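Ruler protein (Pseudomonas aeruginosa, PDB 5CUK) probably acts as the molecular ruler that senses needle length in type III secretion, the crystallised piece being its C-terminal substrate-specificity (SS) domain. Local coordinates at residues Leu14-Leu18 against Glu79-Leu84; His54-Leu59 against His88-Pro92; Ser64-Leu70 against Thr96-Gln100. One frame throughout, in Å; residues are numbered along the deposited sequence.

Contact 1: residues Leu14-Leu18 against Glu79-Leu84; sequences LARLL and ELLERL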
loop_
_atom_site.group_PDB
_atom_site.type_symbol
_atom_site.label_atom_id
_atom_site.label_comp_id
_atom_site.label_asym_id
_atom_site.label_seq_id
_atom_site.Cartn_x
_atom_site.Cartn_y
_atom_site.Cartn_z
ATOM N N LEU A 14 -2.460 -2.237 9.843
ATOM C CA LEU A 14 -1.088 -2.192 9.351
ATOM C C LEU A 14 -0.659 -3.561 8.886
ATOM O O LEU A 14 -0.216 -3.733 7.752
ATOM C CB LEU A 14 -0.135 -1.696 10.430
ATOM C CG LEU A 14 1.333 -1.675 10.052
ATOM C CD1 LEU A 14 1.497 -0.822 8.829
ATOM C CD2 LEU A 14 2.162 -1.114 11.192
ATOM N N ALA A 15 -0.822 -4.551 9.757
ATOM C CA ALA A 15 -0.438 -5.916 9.415
ATOM C C ALA A 15 -1.067 -6.390 8.088
ATOM O O ALA A 15 -0.356 -6.874 7.209
ATOM C CB ALA A 15 -0.805 -6.862 10.558
ATOM N N ARG A 16 -2.373 -6.237 7.923
ATOM C CA ARG A 16 -3.047 -6.808 6.765
ATOM C C ARG A 16 -2.624 -6.037 5.521
ATOM O O ARG A 16 -2.354 -6.617 4.474
ATOM C CB ARG A 16 -4.565 -6.797 6.947
ATOM C CG ARG A 16 -5.358 -7.276 5.714
ATOM C CD ARG A 16 -5.456 -8.814 5.558
ATOM N NE ARG A 16 -5.773 -9.194 4.166
ATOM C CZ ARG A 16 -4.876 -9.647 3.284
ATOM N NH1 ARG A 16 -3.614 -9.814 3.645
ATOM N NH2 ARG A 16 -5.231 -9.944 2.035
ATOM N N LEU A 17 -2.506 -4.729 5.678
ATOM C CA LEU A 17 -2.068 -3.864 4.619
ATOM C C LEU A 17 -0.672 -4.240 4.109
ATOM O O LEU A 17 -0.455 -4.362 2.889
ATOM C CB LEU A 17 -2.095 -2.421 5.099
ATOM C CG LEU A 17 -1.976 -1.351 4.039
ATOM C CD1 LEU A 17 -2.709 -1.752 2.775
ATOM C CD2 LEU A 17 -2.535 -0.089 4.580
ATOM N N LEU A 18 0.266 -4.438 5.036
ATOM C CA LEU A 18 1.638 -4.770 4.682
ATOM C C LEU A 18 1.673 -6.093 3.946
ATOM O O LEU A 18 2.295 -6.202 2.903
ATOM C CB LEU A 18 2.539 -4.816 5.924
ATOM C CG LEU A 18 2.870 -3.475 6.612
ATOM C CD1 LEU A 18 3.903 -3.662 7.709
ATOM C CD2 LEU A 18 3.426 -2.445 5.606
ATOM N N GLU A 79 4.613 6.555 9.158
ATOM C CA GLU A 79 4.804 5.158 9.582
ATOM C C GLU A 79 4.597 4.193 8.411
ATOM O O GLU A 79 5.248 3.150 8.299
ATOM C CB GLU A 79 3.840 4.782 10.728
ATOM C CG GLU A 79 3.800 3.267 11.045
ATOM C CD GLU A 79 2.573 2.811 11.882
ATOM O OE1 GLU A 79 2.710 1.815 12.621
ATOM O OE2 GLU A 79 1.475 3.420 11.804
ATOM N N LEU A 80 3.645 4.519 7.558
ATOM C CA LEU A 80 3.302 3.585 6.513
ATOM C C LEU A 80 4.441 3.528 5.453
ATOM O O LEU A 80 4.951 2.447 5.164
ATOM C CB LEU A 80 1.957 3.959 5.891
ATOM C CG LEU A 80 1.470 2.804 5.026
ATOM C CD1 LEU A 80 1.468 1.518 5.845
ATOM C CD2 LEU A 80 0.095 3.107 4.447
ATOM N N LEU A 81 4.845 4.684 4.918
ATOM C CA LEU A 81 5.997 4.790 4.022
ATOM C C LEU A 81 7.179 3.970 4.519
ATOM O O LEU A 81 7.808 3.190 3.793
ATOM C CB LEU A 81 6.413 6.255 3.892
ATOM C CG LEU A 81 7.661 6.507 3.031
ATOM C CD1 LEU A 81 7.506 5.870 1.685
ATOM C CD2 LEU A 81 7.954 7.993 2.851
ATOM N N GLU A 82 7.453 4.133 5.798
ATOM C CA GLU A 82 8.669 3.641 6.388
ATOM C C GLU A 82 8.685 2.134 6.490
ATOM O O GLU A 82 9.721 1.513 6.290
ATOM C CB GLU A 82 8.843 4.277 7.753
ATOM C CG GLU A 82 9.730 3.518 8.700
ATOM C CD GLU A 82 9.835 4.239 10.033
ATOM O OE1 GLU A 82 8.925 5.048 10.347
ATOM O OE2 GLU A 82 10.832 3.992 10.752
ATOM N N ARG A 83 7.534 1.548 6.787
ATOM C CA ARG A 83 7.403 0.099 6.819
ATOM C C ARG A 83 7.317 -0.506 5.427
ATOM O O ARG A 83 7.712 -1.636 5.208
ATOM C CB ARG A 83 6.149 -0.301 7.598
ATOM C CG ARG A 83 6.098 0.284 9.010
ATOM C CD ARG A 83 7.211 -0.353 9.837
ATOM N NE ARG A 83 7.110 -1.819 9.852
ATOM C CZ ARG A 83 6.588 -2.497 10.872
ATOM N NH1 ARG A 83 6.156 -1.822 11.934
ATOM N NH2 ARG A 83 6.518 -3.834 10.846
ATOM N N LEU A 84 6.712 0.211 4.503
ATOM C CA LEU A 84 6.640 -0.297 3.152
ATOM C C LEU A 84 8.072 -0.273 2.575
ATOM O O LEU A 84 8.492 -1.244 1.983
ATOM C CB LEU A 84 5.667 0.517 2.317
ATOM C CG LEU A 84 4.214 0.353 2.770
ATOM C CD1 LEU A 84 3.358 1.436 2.173
ATOM C CD2 LEU A 84 3.733 -1.014 2.360
#

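Contact 2: residues His54-Leu59 against His88-Pro92; sequences HGHGQL and HPEQP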
loop_
_atom_site.group_PDB
_atom_site.type_symbol
_atom_site.label_atom_id
_atom_site.label_comp_id
_atom_site.label_asym_id
_atom_site.label_seq_id
_atom_site.Cartn_x
_atom_site.Cartn_y
_atom_site.Cartn_z
ATOM N N HIS A 54 5.564 -1.073 -10.726
ATOM C CA HIS A 54 6.957 -1.347 -10.657
ATOM C C HIS A 54 7.678 -0.700 -11.831
ATOM O O HIS A 54 7.595 -1.193 -12.939
ATOM C CB HIS A 54 7.108 -2.852 -10.642
ATOM C CG HIS A 54 8.515 -3.316 -10.741
ATOM N ND1 HIS A 54 8.869 -4.473 -11.393
ATOM C CD2 HIS A 54 9.658 -2.766 -10.271
ATOM C CE1 HIS A 54 10.183 -4.639 -11.297
ATOM N NE2 HIS A 54 10.679 -3.618 -10.623
ATOM N N GLY A 55 8.369 0.405 -11.570
ATOM C CA GLY A 55 9.071 1.182 -12.592
ATOM C C GLY A 55 10.587 1.078 -12.338
ATOM O O GLY A 55 10.997 0.361 -11.399
ATOM N N HIS A 56 11.437 1.709 -13.143
ATOM C CA HIS A 56 12.833 1.365 -12.988
ATOM C C HIS A 56 13.550 2.086 -11.847
ATOM O O HIS A 56 14.240 1.443 -11.032
ATOM C CB HIS A 56 13.586 1.566 -14.301
ATOM C CG HIS A 56 13.042 0.741 -15.423
ATOM N ND1 HIS A 56 13.698 -0.383 -15.923
ATOM C CD2 HIS A 56 11.906 0.849 -16.153
ATOM C CE1 HIS A 56 12.986 -0.912 -16.890
ATOM N NE2 HIS A 56 11.888 -0.180 -17.059
ATOM N N GLY A 57 13.386 3.395 -11.734
ATOM C CA GLY A 57 13.981 4.079 -10.589
ATOM C C GLY A 57 13.144 4.117 -9.313
ATOM O O GLY A 57 13.518 4.816 -8.386
ATOM N N GLN A 58 12.038 3.371 -9.261
ATOM C CA GLN A 58 11.086 3.458 -8.126
ATOM C C GLN A 58 9.950 2.441 -8.148
ATOM O O GLN A 58 9.558 1.941 -9.204
ATOM C CB GLN A 58 10.452 4.852 -8.055
ATOM C CG GLN A 58 9.293 5.103 -9.042
ATOM C CD GLN A 58 9.751 5.179 -10.497
ATOM O OE1 GLN A 58 10.583 6.014 -10.869
ATOM N NE2 GLN A 58 9.198 4.310 -11.325
ATOM N N LEU A 59 9.406 2.148 -6.971
ATOM C CA LEU A 59 8.220 1.333 -6.885
ATOM C C LEU A 59 7.122 2.164 -6.282
ATOM O O LEU A 59 7.251 2.636 -5.151
ATOM C CB LEU A 59 8.457 0.086 -6.064
ATOM C CG LEU A 59 7.146 -0.672 -5.796
ATOM C CD1 LEU A 59 6.789 -1.558 -6.987
ATOM C CD2 LEU A 59 7.209 -1.487 -4.506
ATOM N N HIS A 88 10.562 -3.429 0.897
ATOM C CA HIS A 88 11.095 -3.484 -0.476
ATOM C C HIS A 88 12.359 -2.630 -0.608
ATOM O O HIS A 88 12.325 -1.540 -1.162
ATOM C CB HIS A 88 10.027 -2.997 -1.455
ATOM C CG HIS A 88 10.425 -3.086 -2.894
ATOM N ND1 HIS A 88 10.366 -4.258 -3.607
ATOM C CD2 HIS A 88 10.833 -2.131 -3.765
ATOM C CE1 HIS A 88 10.744 -4.030 -4.855
ATOM N NE2 HIS A 88 11.041 -2.748 -4.973
ATOM N N PRO A 89 13.474 -3.099 -0.047
ATOM C CA PRO A 89 14.678 -2.256 0.003
ATOM C C PRO A 89 15.337 -2.060 -1.363
ATOM O O PRO A 89 16.208 -1.216 -1.493
ATOM C CB PRO A 89 15.612 -3.033 0.937
ATOM C CG PRO A 89 14.698 -3.923 1.722
ATOM C CD PRO A 89 13.641 -4.327 0.743
ATOM N N GLU A 90 14.891 -2.792 -2.371
ATOM C CA GLU A 90 15.558 -2.772 -3.685
ATOM C C GLU A 90 15.453 -1.440 -4.421
ATOM O O GLU A 90 16.317 -1.112 -5.224
ATOM C CB GLU A 90 14.987 -3.865 -4.582
ATOM C CG GLU A 90 15.213 -5.280 -4.071
ATOM C CD GLU A 90 14.127 -5.744 -3.122
ATOM O OE1 GLU A 90 13.482 -4.890 -2.478
ATOM O OE2 GLU A 90 13.926 -6.974 -3.027
ATOM N N GLN A 91 14.373 -0.700 -4.179
ATOM C CA GLN A 91 14.161 0.604 -4.810
ATOM C C GLN A 91 13.473 1.575 -3.867
ATOM O O GLN A 91 12.793 1.150 -2.931
ATOM C CB GLN A 91 13.298 0.504 -6.062
ATOM C CG GLN A 91 13.347 -0.776 -6.846
ATOM C CD GLN A 91 12.358 -0.719 -7.983
ATOM O OE1 GLN A 91 12.591 -0.051 -8.999
ATOM N NE2 GLN A 91 11.210 -1.364 -7.798
ATOM N N PRO A 92 13.634 2.883 -4.116
ATOM C CA PRO A 92 12.835 3.875 -3.399
ATOM C C PRO A 92 11.347 3.606 -3.579
ATOM O O PRO A 92 10.896 3.291 -4.686
ATOM C CB PRO A 92 13.237 5.195 -4.063
ATOM C CG PRO A 92 14.622 4.967 -4.506
ATOM C CD PRO A 92 14.645 3.525 -4.975
#

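Contact 3: residues Ser64-Leu70 against Thr96-Gln100; sequences SASPGSL and TFNQQ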
loop_
_atom_site.group_PDB
_atom_site.type_symbol
_atom_site.label_atom_id
_atom_site.label_comp_id
_atom_site.label_asym_id
_atom_site.label_seq_id
_atom_site.Cartn_x
_atom_site.Cartn_y
_atom_site.Cartn_z
ATOM N N SER A 64 -6.235 3.228 -2.064
ATOM C CA SER A 64 -7.488 3.902 -2.305
ATOM C C SER A 64 -8.445 3.424 -1.235
ATOM O O SER A 64 -8.525 2.216 -0.950
ATOM C CB SER A 64 -8.020 3.599 -3.706
ATOM O OG SER A 64 -7.044 3.935 -4.671
ATOM N N ALA A 65 -9.148 4.378 -0.625
ATOM C CA ALA A 65 -10.001 4.081 0.518
ATOM C C ALA A 65 -11.143 5.085 0.682
ATOM O O ALA A 65 -11.158 6.133 0.052
ATOM C CB ALA A 65 -9.164 4.052 1.788
ATOM N N SER A 66 -12.063 4.769 1.586
ATOM C CA SER A 66 -13.128 5.690 1.961
ATOM C C SER A 66 -12.509 6.966 2.545
ATOM O O SER A 66 -11.304 6.990 2.894
ATOM C CB SER A 66 -14.080 5.022 2.950
ATOM O OG SER A 66 -13.495 4.977 4.233
ATOM N N PRO A 67 -13.318 8.046 2.626
ATOM C CA PRO A 67 -12.766 9.350 3.028
ATOM C C PRO A 67 -12.162 9.337 4.438
ATOM O O PRO A 67 -11.067 9.879 4.663
ATOM C CB PRO A 67 -13.987 10.275 2.962
ATOM C CG PRO A 67 -14.939 9.594 1.982
ATOM C CD PRO A 67 -14.753 8.139 2.263
ATOM N N GLY A 68 -12.862 8.696 5.366
ATOM C CA GLY A 68 -12.393 8.577 6.727
ATOM C C GLY A 68 -11.227 7.623 6.912
ATOM O O GLY A 68 -10.298 7.918 7.661
ATOM N N SER A 69 -11.262 6.476 6.238
ATOM C CA SER A 69 -10.099 5.596 6.230
ATOM C C SER A 69 -8.901 6.358 5.658
ATOM O O SER A 69 -7.776 6.254 6.161
ATOM C CB SER A 69 -10.368 4.328 5.424
ATOM O OG SER A 69 -11.419 3.578 6.001
ATOM N N LEU A 70 -9.150 7.170 4.638
ATOM C CA LEU A 70 -8.059 7.973 4.073
ATOM C C LEU A 70 -7.412 8.830 5.143
ATOM O O LEU A 70 -6.189 8.834 5.275
ATOM C CB LEU A 70 -8.540 8.858 2.925
ATOM C CG LEU A 70 -7.594 8.797 1.720
ATOM C CD1 LEU A 70 -7.019 7.397 1.607
ATOM C CD2 LEU A 70 -8.266 9.229 0.409
ATOM N N THR A 96 1.333 6.918 -2.287
ATOM C CA THR A 96 0.280 7.884 -2.529
ATOM C C THR A 96 -1.104 7.343 -2.095
ATOM O O THR A 96 -1.297 6.120 -1.974
ATOM C CB THR A 96 0.224 8.271 -4.006
ATOM O OG1 THR A 96 0.028 7.087 -4.775
ATOM C CG2 THR A 96 1.532 8.923 -4.453
ATOM N N PHE A 97 -2.052 8.260 -1.878
ATOM C CA PHE A 97 -3.421 7.920 -1.479
ATOM C C PHE A 97 -4.469 8.448 -2.458
ATOM O O PHE A 97 -4.305 9.499 -3.067
ATOM C CB PHE A 97 -3.697 8.443 -0.074
ATOM C CG PHE A 97 -2.747 7.924 0.934
ATOM C CD1 PHE A 97 -2.784 6.595 1.309
ATOM C CD2 PHE A 97 -1.780 8.746 1.484
ATOM C CE1 PHE A 97 -1.873 6.086 2.222
ATOM C CE2 PHE A 97 -0.871 8.244 2.398
ATOM C CZ PHE A 97 -0.920 6.911 2.766
ATOM N N ASN A 98 -5.544 7.690 -2.612
ATOM C CA ASN A 98 -6.571 7.954 -3.614
ATOM C C ASN A 98 -7.933 7.744 -2.960
ATOM O O ASN A 98 -8.028 7.023 -1.962
ATOM C CB ASN A 98 -6.390 7.004 -4.803
ATOM C CG ASN A 98 -7.055 7.492 -6.088
ATOM O OD1 ASN A 98 -6.997 8.676 -6.427
ATOM N ND2 ASN A 98 -7.681 6.558 -6.821
ATOM N N GLN A 99 -8.991 8.333 -3.516
ATOM C CA GLN A 99 -10.327 8.076 -3.003
ATOM C C GLN A 99 -11.010 6.943 -3.762
ATOM O O GLN A 99 -10.822 6.781 -4.954
ATOM C CB GLN A 99 -11.183 9.339 -3.035
ATOM C CG GLN A 99 -12.070 9.431 -1.792
ATOM C CD GLN A 99 -13.159 10.496 -1.899
ATOM O OE1 GLN A 99 -12.869 11.687 -2.051
ATOM N NE2 GLN A 99 -14.416 10.075 -1.774
ATOM N N GLN A 100 -11.808 6.155 -3.045
ATOM C CA GLN A 100 -12.312 4.889 -3.577
ATOM C C GLN A 100 -12.942 5.011 -4.969
ATOM O O GLN A 100 -12.377 4.535 -5.967
ATOM C CB GLN A 100 -13.320 4.286 -2.589
ATOM C CG GLN A 100 -13.628 2.798 -2.817
ATOM C CD GLN A 100 -12.376 1.908 -2.819
ATOM O OE1 GLN A 100 -11.652 1.811 -3.829
ATOM N NE2 GLN A 100 -12.120 1.248 -1.684
#

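Contact 1: residues Leu14-Leu18 against Glu79-Leu84
L18 and L14 lose the most surface here, 76 and 68 Å² of the 320 Å² buried in total, and L80 gives up 50 Å² on the other helix. The CA-to-CB bond of L14 points toward segment 79-84, and its tp side chain brings CD1 to 3.8 Å from L80 CD1, while CD2 lies 3.3 Å from E79 OE1 and 4.1 Å from R83 NH1. L18 starts out sideways; its mt rotamer nevertheless carries CD2 to 3.6 Å from L84 CD2 and 4.0 Å from R83 CB. L80 is the shared partner: besides L14, it meets L17 (CD2 to CD2, 4.1 Å) and, more loosely, L18 (L18 CD2 to L80 CD1, 4.4 Å). Leucine methyls thus fill the middle, and R83 lies along the exposed flank, its CB against L18 CD2 and its guanidinium against L14 CD2 and, with one face, L18 CD1. The segment axes cross at -45° and approach to 11.3 Å, so the gap is bridged by side chains rather than backbones. L80 and L84 also touch L95 of strand 93-99, which places the contact over the sheet. This is apolar helix-helix packing, here between helices 11-29 and 77-87 of an alpha/beta domain with a four-stranded mixed sheet.

Contact 2: residues His54-Leu59 against His88-Pro92
H54, at the end of strand 46-54, has its ring edge near the end of the side chain of Q91, the residue with the largest area covered here (83 Å²). G55 then begins the turn, which its N closes with a 3.1 Å hydrogen bond to Q58 O. The end of the Q91 side chain lies in the mouth of the loop, close to the carbonyls of G55 and H56, while G57 O lies 3.8 Å from P92 CD. At Q58 the backbones draw together: Q58 CA is 5.1 Å from P92 CA, and Q58 CA makes a CA-H...O contact with P92 O at 3.4 Å. The same carbonyl, P92 O, accepts a hydrogen bond from L59 N at 3.0 Å and 170°, nearly straight. L59 finally places CD2 3.9 Å from the centroid of the H88 ring, 17° off its normal, a CH-pi contact; both side chains also touch I25 of helix 11-29. The geometry is that of a beta-hairpin loop, between antiparallel strands 46-54 and 59-65, meeting a type I beta turn, H88 to Q91, that leads from helix 77-87 into strand 93-99.

Contact 3: residues Ser64-Leu70 against Thr96-Gln100
Two backbone hydrogen bonds define the pairing: A65 N donates to N98 O at 3.2 Å (153°), and Q100 N donates to A65 O, also at 3.2 Å but more bent (135°). A65 therefore reaches N98 with its amide and Q100 with its carbonyl, the pattern of parallel strands, and S64 lies across from N98 with CA atoms 4.4 Å apart. N98 O also receives a CA-H...O contact from S64 CA (3.2 Å, 155°). The side chains of S64 and N98 share one face of the sheet, where N98 ND2 makes a weak 3.5 Å hydrogen bond to S64 OG. After A65 the first strand ends, and S66 takes the N-cap position of helix 67-75; its OG donates to S69 OG at 3.1 Å. One turn into the helix, L70 folds back over the second strand: CD1 packs 3.9 Å from F97 CB, and CD2 lies 3.2 Å from N98 O. Farther out, P67 CG is 3.8 Å from Q99 NE2. F97 extends the apolar side onto L73 of helix 67-75, and its backbone N is hydrogen-bonded to a glycerol probably carried over from crystallisation. The chemistry implies a join in which main-chain bonds set the strand register, while L70 and F97 tie the start of the helix to the edge strand.

Along the chain the segments run 14-18, 54-59, 64-70, 79-84, 88-92, 96-100, so every pair of contacts interleaves. Contacts 2 and 3 lie on opposite sides of the chain's centre, about 23 Å apart between centres, toward the two ends of the parallel pair of strands 59-65 and 93-99. The connection between those strands runs through helices 67-75 and 77-87, a crossover on which contact 1 brings helix 11-29 to bear. Contact 1 is about 16 Å from contact 2 and 15 Å from contact 3, centre to centre, and touches the latter directly, L80 CD2 to F97 CE1 at 4.2 Å. Sheet and helices are thereby joined into one compact domain.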